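Local coordinates for protein nicotinate-nucleotide--dimethylbenzimidazole phosphoribosyltransferase (Thermus thermophilus HB8, PDB 1WX1) that probably transfers the phosphoribosyl group of nicotinate mononucleotide to 5,6-dimethylbenzimidazole, giving alpha-ribazole 5'-phosphate and nicotinate for cobalamin synthesis, at residues L90-A95 with A311-R316; R46-V51 with T156-G161; L247-F252 with D270-G275; K41-R46 with I321-T326. All coordinates share one frame; numbering follows the deposited sequence.

Contact 1: L90-A95 with A311-R316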
# COMPACT_ATOMS: atom_id res chain seq x y z
N LEU A 90 5.17 -4.29 -13.23
CA LEU A 90 6.58 -4.64 -13.14
C LEU A 90 7.03 -4.65 -11.68
O LEU A 90 7.77 -5.53 -11.25
CB LEU A 90 7.42 -3.64 -13.93
CG LEU A 90 8.93 -3.92 -13.94
CD1 LEU A 90 9.19 -5.22 -14.70
CD2 LEU A 90 9.67 -2.76 -14.60
N ALA A 91 6.56 -3.66 -10.92
CA ALA A 91 6.93 -3.54 -9.52
C ALA A 91 6.16 -4.50 -8.61
O ALA A 91 6.53 -4.68 -7.45
CB ALA A 91 6.72 -2.10 -9.05
N ALA A 92 5.11 -5.13 -9.13
CA ALA A 92 4.31 -6.04 -8.32
C ALA A 92 4.28 -7.50 -8.77
O ALA A 92 3.42 -8.27 -8.33
CB ALA A 92 2.88 -5.51 -8.24
N ASP A 93 5.23 -7.90 -9.61
CA ASP A 93 5.31 -9.28 -10.12
C ASP A 93 3.93 -9.73 -10.57
O ASP A 93 3.37 -10.71 -10.07
CB ASP A 93 5.86 -10.22 -9.05
CG ASP A 93 6.02 -11.65 -9.56
OD1 ASP A 93 6.39 -11.84 -10.74
OD2 ASP A 93 5.80 -12.60 -8.78
N CYS A 94 3.39 -9.01 -11.54
CA CYS A 94 2.07 -9.28 -12.06
C CYS A 94 2.10 -9.29 -13.58
O CYS A 94 2.58 -8.34 -14.20
CB CYS A 94 1.12 -8.19 -11.56
SG CYS A 94 -0.58 -8.31 -12.12
N ALA A 95 1.59 -10.36 -14.18
CA ALA A 95 1.54 -10.48 -15.63
C ALA A 95 0.43 -9.57 -16.15
O ALA A 95 -0.59 -9.38 -15.48
CB ALA A 95 1.25 -11.93 -16.03
N ALA A 311 -1.99 -3.10 -4.99
CA ALA A 311 -2.37 -3.78 -3.75
C ALA A 311 -1.89 -5.22 -3.64
O ALA A 311 -1.94 -5.82 -2.57
CB ALA A 311 -3.88 -3.74 -3.58
N MET A 312 -1.41 -5.79 -4.74
CA MET A 312 -0.96 -7.18 -4.71
C MET A 312 0.16 -7.45 -3.71
O MET A 312 0.14 -8.45 -3.01
CB MET A 312 -0.57 -7.66 -6.11
CG MET A 312 -1.77 -7.74 -7.05
SD MET A 312 -1.37 -8.49 -8.65
CE MET A 312 -3.01 -8.70 -9.34
N PRO A 313 1.17 -6.56 -3.65
CA PRO A 313 2.25 -6.82 -2.68
C PRO A 313 1.71 -6.84 -1.25
O PRO A 313 2.23 -7.55 -0.39
CB PRO A 313 3.22 -5.66 -2.92
CG PRO A 313 3.02 -5.34 -4.37
CD PRO A 313 1.51 -5.42 -4.52
N LEU A 314 0.66 -6.07 -0.99
CA LEU A 314 0.06 -6.05 0.34
C LEU A 314 -0.63 -7.38 0.60
O LEU A 314 -0.57 -7.90 1.72
CB LEU A 314 -0.97 -4.92 0.46
CG LEU A 314 -0.42 -3.49 0.46
CD1 LEU A 314 -1.57 -2.52 0.64
CD2 LEU A 314 0.60 -3.33 1.58
N LEU A 315 -1.27 -7.94 -0.42
CA LEU A 315 -1.93 -9.23 -0.25
C LEU A 315 -0.90 -10.31 0.05
O LEU A 315 -1.14 -11.20 0.87
CB LEU A 315 -2.73 -9.60 -1.50
CG LEU A 315 -3.84 -8.61 -1.90
CD1 LEU A 315 -4.60 -9.15 -3.10
CD2 LEU A 315 -4.78 -8.40 -0.73
N ARG A 316 0.24 -10.24 -0.62
CA ARG A 316 1.30 -11.23 -0.40
C ARG A 316 1.84 -11.10 1.02
O ARG A 316 2.07 -12.10 1.70
CB ARG A 316 2.44 -11.03 -1.41
CG ARG A 316 2.03 -11.21 -2.86
CD ARG A 316 3.22 -11.42 -3.76
NE ARG A 316 2.82 -11.55 -5.16
CZ ARG A 316 2.77 -10.54 -6.02
NH1 ARG A 316 3.11 -9.31 -5.63
NH2 ARG A 316 2.36 -10.74 -7.27
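Ala92 O is gripped by both terminal nitrogens of Arg316, whose guanidinium comes end-on to this single backbone oxygen. The contact lies where helix 84-91 turns into strand 94-100 of the parallel sheet, against the middle of helix 306-321. NH1 and NH2 of Arg316 each stand 2.9 Å from Ala92 O, but both N-H bonds are bent (137°), as a fork closing on one acceptor must be. Arginine suits the place because its chain, extended from CG to NE, spans from helix to turn; NE is held in turn by Gly45 O, which helps fix the rotation of the group. Asp93 crosses Arg316 at about a right angle and lays its CB over one guanidinium face. Its OD2, 4.2 Å from Arg316 NH2, lies well out of the guanidinium plane and adds charge attraction alone; OD1 is in a salt bridge with Arg46. Next to this grip the small Ala92 lets the turn come close to the helix: its CB rests 3.9 Å from Pro313 CG, on a ring that also packs against Pro313 of the second subunit. On the buried side, Cys94, its SG anti to the backbone N (chi1 179°), meets the Met312 thioether, with Cys94 SG 3.6 Å from Met312 SD.

Contact 2: R46-V51 with T156-G161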
# COMPACT_ATOMS: atom_id res chain seq x y z
N ARG A 46 3.08 -15.20 -8.16
CA ARG A 46 2.81 -14.45 -9.38
C ARG A 46 1.35 -14.01 -9.45
O ARG A 46 0.44 -14.78 -9.15
CB ARG A 46 3.10 -15.34 -10.59
CG ARG A 46 2.84 -14.69 -11.94
CD ARG A 46 3.89 -13.66 -12.25
NE ARG A 46 3.90 -13.30 -13.67
CZ ARG A 46 4.62 -12.30 -14.18
NH1 ARG A 46 5.39 -11.58 -13.38
NH2 ARG A 46 4.56 -12.03 -15.47
N GLY A 47 1.13 -12.77 -9.85
CA GLY A 47 -0.23 -12.28 -9.97
C GLY A 47 -0.49 -11.98 -11.44
O GLY A 47 0.43 -12.06 -12.25
N ALA A 48 -1.73 -11.67 -11.78
CA ALA A 48 -2.06 -11.31 -13.15
C ALA A 48 -3.21 -10.32 -13.18
O ALA A 48 -4.07 -10.32 -12.29
CB ALA A 48 -2.44 -12.57 -13.98
N VAL A 49 -3.20 -9.44 -14.17
CA VAL A 49 -4.27 -8.48 -14.36
C VAL A 49 -4.69 -8.58 -15.82
O VAL A 49 -3.84 -8.64 -16.72
CB VAL A 49 -3.83 -7.01 -14.04
CG1 VAL A 49 -2.69 -6.57 -14.95
CG2 VAL A 49 -5.03 -6.06 -14.21
N VAL A 50 -5.99 -8.68 -16.05
CA VAL A 50 -6.51 -8.73 -17.41
C VAL A 50 -7.21 -7.40 -17.61
O VAL A 50 -8.18 -7.09 -16.92
CB VAL A 50 -7.52 -9.88 -17.60
CG1 VAL A 50 -8.09 -9.84 -19.02
CG2 VAL A 50 -6.83 -11.23 -17.35
N VAL A 51 -6.70 -6.62 -18.55
CA VAL A 51 -7.26 -5.31 -18.85
C VAL A 51 -8.20 -5.45 -20.03
O VAL A 51 -7.76 -5.72 -21.15
CB VAL A 51 -6.15 -4.30 -19.19
CG1 VAL A 51 -6.74 -2.91 -19.39
CG2 VAL A 51 -5.09 -4.29 -18.09
N THR A 156 -1.69 -16.54 -9.31
CA THR A 156 -2.12 -17.02 -7.99
C THR A 156 -3.10 -16.02 -7.36
O THR A 156 -3.68 -16.28 -6.31
CB THR A 156 -0.92 -17.23 -7.05
OG1 THR A 156 -0.31 -15.97 -6.77
CG2 THR A 156 0.11 -18.15 -7.71
N LEU A 157 -3.24 -14.87 -8.01
CA LEU A 157 -4.20 -13.85 -7.59
C LEU A 157 -4.54 -13.14 -8.89
O LEU A 157 -3.68 -12.97 -9.75
CB LEU A 157 -3.63 -12.89 -6.54
CG LEU A 157 -2.36 -12.08 -6.70
CD1 LEU A 157 -2.34 -11.02 -5.61
CD2 LEU A 157 -1.13 -12.97 -6.60
N LEU A 158 -5.79 -12.72 -9.02
CA LEU A 158 -6.26 -12.12 -10.25
C LEU A 158 -6.96 -10.78 -10.09
O LEU A 158 -7.78 -10.59 -9.19
CB LEU A 158 -7.21 -13.11 -10.93
CG LEU A 158 -7.82 -12.75 -12.28
CD1 LEU A 158 -6.71 -12.68 -13.33
CD2 LEU A 158 -8.85 -13.81 -12.65
N ALA A 159 -6.61 -9.84 -10.96
CA ALA A 159 -7.23 -8.52 -10.94
C ALA A 159 -7.74 -8.23 -12.34
O ALA A 159 -7.33 -8.87 -13.31
CB ALA A 159 -6.20 -7.47 -10.54
N ALA A 160 -8.67 -7.29 -12.44
CA ALA A 160 -9.20 -6.90 -13.74
C ALA A 160 -8.88 -5.42 -13.90
O ALA A 160 -8.77 -4.69 -12.91
CB ALA A 160 -10.71 -7.13 -13.81
N GLY A 161 -8.71 -5.00 -15.15
CA GLY A 161 -8.44 -3.61 -15.44
C GLY A 161 -9.39 -3.17 -16.54
O GLY A 161 -9.93 -4.02 -17.27
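Arg46 O receives two donors from Thr156, the backbone N and the hydroxyl OG1, each at 2.8 Å. The N approaches nearly along the C=O axis, whereas OG1 stands above the carbonyl plane. Thr156 can do both because OG1 sits between its own backbone N and carbonyl carbon (chi1 66°), a position that a small hydroxyl tolerates. Beyond this clasp the backbones join by alternating bonds: Ala48 N to Leu157 O, Ala159 N to Ala48 O at 2.9 Å, Val50 N to Ala159 O, and Gly161 N to Val50 O at 2.8 Å. These are two central neighbours of the enzyme's parallel beta sheet, strands 47-54 and 157-163, their short segments inclined by 24°. Gly47 and Gly161 suit their places because a beta carbon would crowd Leu157 CD2 at the first and Val51 CG2 at the second; as it is, Leu157 CD2 comes within 3.6 Å of Gly47 CA. On the face of Val49 and Ala159, Val49 CG2 lies 4.1 Å from Ala159 CB, and helix 306-321 covers them with Val309, Ala308 and Met312. The other face carries Ala48, Val50 and Leu158; Leu158 CD1 reaches 4.3 Å from Val50 CG2, beneath helices 133-152 and 228-242. Further out, Gly45 N donates to Thr156 OG1, and the Arg46 guanidinium turns from strand 157-163 to a salt bridge with Asp93.

Contact 3: L247-F252 with D270-G275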
# COMPACT_ATOMS: atom_id res chain seq x y z
N LEU A 247 -9.41 -12.50 -5.62
CA LEU A 247 -9.69 -11.55 -6.70
C LEU A 247 -9.52 -10.13 -6.19
O LEU A 247 -10.03 -9.79 -5.12
CB LEU A 247 -11.12 -11.76 -7.21
CG LEU A 247 -11.47 -13.22 -7.51
CD1 LEU A 247 -12.94 -13.34 -7.86
CD2 LEU A 247 -10.59 -13.74 -8.65
N VAL A 248 -8.82 -9.29 -6.95
CA VAL A 248 -8.58 -7.92 -6.53
C VAL A 248 -9.32 -6.89 -7.39
O VAL A 248 -9.23 -6.91 -8.62
CB VAL A 248 -7.07 -7.60 -6.57
CG1 VAL A 248 -6.81 -6.26 -5.89
CG2 VAL A 248 -6.28 -8.71 -5.89
N LEU A 249 -10.04 -6.00 -6.72
CA LEU A 249 -10.80 -4.95 -7.39
C LEU A 249 -9.94 -3.73 -7.66
O LEU A 249 -9.05 -3.40 -6.88
CB LEU A 249 -11.98 -4.50 -6.52
CG LEU A 249 -13.08 -5.51 -6.20
CD1 LEU A 249 -14.09 -4.86 -5.25
CD2 LEU A 249 -13.76 -5.96 -7.49
N ASP A 250 -10.22 -3.07 -8.78
CA ASP A 250 -9.52 -1.85 -9.13
C ASP A 250 -10.49 -0.69 -8.85
O ASP A 250 -11.07 -0.61 -7.77
CB ASP A 250 -9.09 -1.85 -10.60
CG ASP A 250 -8.24 -0.64 -10.95
OD1 ASP A 250 -7.38 -0.28 -10.12
OD2 ASP A 250 -8.41 -0.05 -12.05
N GLY A 251 -10.68 0.18 -9.84
CA GLY A 251 -11.54 1.34 -9.66
C GLY A 251 -13.02 1.19 -9.93
O GLY A 251 -13.57 0.10 -9.91
N PHE A 252 -13.66 2.33 -10.22
CA PHE A 252 -15.10 2.41 -10.46
C PHE A 252 -15.64 1.50 -11.58
O PHE A 252 -16.56 0.71 -11.35
CB PHE A 252 -15.47 3.89 -10.71
CG PHE A 252 -16.96 4.15 -10.78
CD1 PHE A 252 -17.50 4.80 -11.89
CD2 PHE A 252 -17.80 3.79 -9.74
CE1 PHE A 252 -18.87 5.09 -11.96
CE2 PHE A 252 -19.17 4.07 -9.80
CZ PHE A 252 -19.71 4.72 -10.91
N ASP A 270 -17.08 -13.29 -1.45
CA ASP A 270 -16.11 -13.79 -0.46
C ASP A 270 -14.69 -13.89 -1.01
O ASP A 270 -13.74 -14.01 -0.24
CB ASP A 270 -16.54 -15.17 0.06
CG ASP A 270 -17.89 -15.13 0.74
OD1 ASP A 270 -18.11 -14.21 1.55
OD2 ASP A 270 -18.71 -16.02 0.45
N HIS A 271 -14.55 -13.83 -2.33
CA HIS A 271 -13.23 -13.92 -2.96
C HIS A 271 -12.66 -12.56 -3.33
O HIS A 271 -11.52 -12.47 -3.80
CB HIS A 271 -13.30 -14.77 -4.23
CG HIS A 271 -13.41 -16.24 -3.97
ND1 HIS A 271 -12.46 -17.14 -4.41
CD2 HIS A 271 -14.35 -16.97 -3.33
CE1 HIS A 271 -12.82 -18.36 -4.05
NE2 HIS A 271 -13.96 -18.29 -3.40
N LEU A 272 -13.45 -11.50 -3.14
CA LEU A 272 -13.04 -10.15 -3.49
C LEU A 272 -12.27 -9.37 -2.44
O LEU A 272 -12.59 -9.42 -1.25
CB LEU A 272 -14.26 -9.31 -3.90
CG LEU A 272 -15.09 -9.70 -5.12
CD1 LEU A 272 -16.23 -8.69 -5.30
CD2 LEU A 272 -14.20 -9.73 -6.36
N PHE A 273 -11.27 -8.64 -2.90
CA PHE A 273 -10.45 -7.78 -2.06
C PHE A 273 -10.41 -6.42 -2.76
O PHE A 273 -10.09 -6.34 -3.95
CB PHE A 273 -9.03 -8.34 -1.95
CG PHE A 273 -8.95 -9.62 -1.16
CD1 PHE A 273 -8.71 -9.59 0.21
CD2 PHE A 273 -9.18 -10.85 -1.78
CE1 PHE A 273 -8.69 -10.78 0.96
CE2 PHE A 273 -9.16 -12.03 -1.05
CZ PHE A 273 -8.92 -12.00 0.32
N ALA A 274 -10.76 -5.37 -2.03
CA ALA A 274 -10.75 -4.04 -2.63
C ALA A 274 -9.33 -3.48 -2.62
O ALA A 274 -8.79 -3.14 -1.56
CB ALA A 274 -11.70 -3.11 -1.87
N GLY A 275 -8.74 -3.39 -3.81
CA GLY A 275 -7.38 -2.88 -3.92
C GLY A 275 -7.21 -1.46 -3.40
O GLY A 275 -6.30 -1.18 -2.63
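The Phe273 ring turns an edge to Leu247 O, which lies in the ring plane 3.6 Å from CD2. Arg32 makes a cation-pi contact with this ring, and Val29, Leu33 and Leu36 of helix 24-37 also pack on it. The other flat group, the His271 imidazole, leads away from strand 247-249: its ND1 is bonded to Leu245 O, and Tyr241 meets it edge-to-face; of the His271 side chain only CB touches Leu247, 3.9 Å from Leu247 CD1. Backbone bonds then carry the pairing, from Leu247 N to His271 O, Phe273 N to Leu247 O and Leu249 N to Phe273 O, the last at 2.8 Å and almost straight (173°). Strand 247-249, helix 252-264 and strand 272-274 form a beta-alpha-beta crossover unit, and the two strands run parallel as neighbours in the sheet. On the face of Leu247, Leu249 and Leu272, branched side chains interlock: Leu272 CD2 lies 3.8 Å from Leu247 CB and 4.0 Å from Leu249 CD2. An alanine in place of Leu247 would probably open a gap beside His271 CB and Leu272 CD2, where the leucine CG and CD1 had packed. Helix 281-290 covers this face with Leu287 and Leu290. At the far end Gly275 N donates to Leu249 O at 3.1 Å; Gly275, with no beta carbon, fits close to that oxygen, and Val248 CG1 lies 4.0 Å from Gly275 CA.

Contact 4: K41-R46 with I321-T326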
# COMPACT_ATOMS: atom_id res chain seq x y z
N LYS A 41 -1.58 -21.62 6.51
CA LYS A 41 -0.43 -20.82 6.12
C LYS A 41 -0.52 -20.59 4.61
O LYS A 41 0.11 -21.28 3.82
CB LYS A 41 0.88 -21.53 6.48
CG LYS A 41 1.11 -21.64 7.99
CD LYS A 41 2.49 -22.19 8.31
CE LYS A 41 2.71 -22.29 9.82
NZ LYS A 41 4.10 -22.69 10.17
N PRO A 42 -1.31 -19.58 4.20
CA PRO A 42 -1.49 -19.24 2.79
C PRO A 42 -0.19 -18.80 2.14
O PRO A 42 0.70 -18.28 2.80
CB PRO A 42 -2.51 -18.10 2.82
CG PRO A 42 -3.03 -18.06 4.23
CD PRO A 42 -1.89 -18.55 5.07
N GLU A 43 -0.10 -19.03 0.83
CA GLU A 43 1.07 -18.63 0.07
C GLU A 43 0.61 -18.05 -1.26
O GLU A 43 -0.27 -18.59 -1.92
CB GLU A 43 1.98 -19.84 -0.17
CG GLU A 43 2.50 -20.48 1.12
CD GLU A 43 3.52 -21.57 0.87
OE1 GLU A 43 4.58 -21.28 0.28
OE2 GLU A 43 3.26 -22.73 1.27
N LEU A 44 1.21 -16.92 -1.64
CA LEU A 44 0.87 -16.26 -2.89
C LEU A 44 2.15 -16.01 -3.68
O LEU A 44 3.24 -15.96 -3.12
CB LEU A 44 0.18 -14.92 -2.63
CG LEU A 44 -1.25 -14.98 -2.08
CD1 LEU A 44 -1.74 -13.56 -1.80
CD2 LEU A 44 -2.16 -15.69 -3.07
N GLY A 45 2.00 -15.88 -4.99
CA GLY A 45 3.17 -15.63 -5.81
C GLY A 45 2.82 -14.72 -6.96
O GLY A 45 2.31 -13.61 -6.76
N ARG A 46 3.08 -15.20 -8.16
CA ARG A 46 2.81 -14.45 -9.38
C ARG A 46 1.35 -14.01 -9.45
O ARG A 46 0.44 -14.78 -9.15
CB ARG A 46 3.10 -15.34 -10.59
CG ARG A 46 2.84 -14.69 -11.94
CD ARG A 46 3.89 -13.66 -12.25
NE ARG A 46 3.90 -13.30 -13.67
CZ ARG A 46 4.62 -12.30 -14.18
NH1 ARG A 46 5.39 -11.58 -13.38
NH2 ARG A 46 4.56 -12.03 -15.47
N ILE A 321 1.92 -13.24 7.05
CA ILE A 321 1.72 -13.02 8.48
C ILE A 321 1.55 -14.35 9.21
O ILE A 321 2.13 -14.57 10.27
CB ILE A 321 0.47 -12.15 8.77
CG1 ILE A 321 0.70 -10.72 8.28
CG2 ILE A 321 0.18 -12.14 10.27
CD1 ILE A 321 -0.52 -9.83 8.38
N LEU A 322 0.77 -15.25 8.61
CA LEU A 322 0.50 -16.55 9.21
C LEU A 322 1.72 -17.47 9.21
O LEU A 322 1.69 -18.55 9.79
CB LEU A 322 -0.69 -17.20 8.51
CG LEU A 322 -2.03 -16.53 8.89
CD1 LEU A 322 -3.11 -16.86 7.87
CD2 LEU A 322 -2.44 -17.00 10.28
N HIS A 323 2.79 -17.03 8.55
CA HIS A 323 4.02 -17.80 8.51
C HIS A 323 4.94 -17.37 9.66
O HIS A 323 6.02 -17.93 9.84
CB HIS A 323 4.72 -17.61 7.16
CG HIS A 323 3.99 -18.26 6.02
ND1 HIS A 323 4.41 -19.46 5.46
CD2 HIS A 323 2.87 -17.91 5.36
CE1 HIS A 323 3.56 -19.81 4.51
NE2 HIS A 323 2.62 -18.89 4.42
N MET A 324 4.51 -16.37 10.42
CA MET A 324 5.28 -15.90 11.56
C MET A 324 5.27 -17.02 12.60
O MET A 324 4.45 -17.94 12.52
CB MET A 324 4.63 -14.67 12.20
CG MET A 324 4.82 -13.37 11.47
SD MET A 324 3.81 -12.09 12.24
CE MET A 324 4.62 -11.93 13.84
N ALA A 325 6.17 -16.94 13.56
CA ALA A 325 6.23 -17.94 14.62
C ALA A 325 5.24 -17.52 15.71
O ALA A 325 4.97 -16.32 15.87
CB ALA A 325 7.63 -18.01 15.20
N THR A 326 4.70 -18.49 16.44
CA THR A 326 3.78 -18.18 17.53
C THR A 326 4.63 -18.01 18.78
O THR A 326 5.81 -18.37 18.78
CB THR A 326 2.78 -19.33 17.78
OG1 THR A 326 3.49 -20.52 18.13
CG2 THR A 326 1.95 -19.59 16.53
O HOH W 1 6.08 -20.66 9.46
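His323 NE2 donates to Pro42 O, a short bond of 2.6 Å that forms the tight side of this contact. It joins the loop leading into strand 47-54 to a type I beta turn, Ile321 to Met324, after helix 306-321. The acceptor lies close to the imidazole plane, while NE2 stands above the carbonyl plane of Pro42. Lys41 CB covers one face of the ring, 4.0 Å from its centroid, and Glu43 CG sits at the ring edge, 3.6 Å from His323 CE1. Gln87 of the second subunit also packs on His323. Alongside, the compact, rigid proline ring suits close packing: Pro42 CD presses on Leu322 CD1 at 3.5 Å, tighter than usual for carbons. An alanine in place of His323 would probably leave Pro42 O without this donor and Lys41 CB without the ring beneath it. The outer side is looser and polar. Glu43 turns its carboxylate to Arg39 in a salt bridge. Lysine suits this rim because its methylenes can run past Leu322 O, CG at 3.6 Å, before the charge meets water. There one water bridges the segments, accepting from Lys41 NZ at 2.9 Å and donating to His323 O at 2.8 Å.

In the fold
From the N terminus, the chain leaves helix 24-37 and enters the loop 41-46, whose partner in contact 4 comes only near the C-terminal end; the loop so closed holds the other three contacts. Arg46 is shared with contact 2, which opens next and closes at strand 157-163. Contact 1 opens at 90-95, between the two halves of contact 2, and closes later on helix 306-321, so these two cross; contact 3 follows contact 2 in series and lies within the span of contact 1. Contacts 2 and 3 join strands of one parallel sheet, linked by Leu158 O and Val248 N, while contact 1 sets helix 306-321 against it. Contacts 1 and 4 also touch the second subunit.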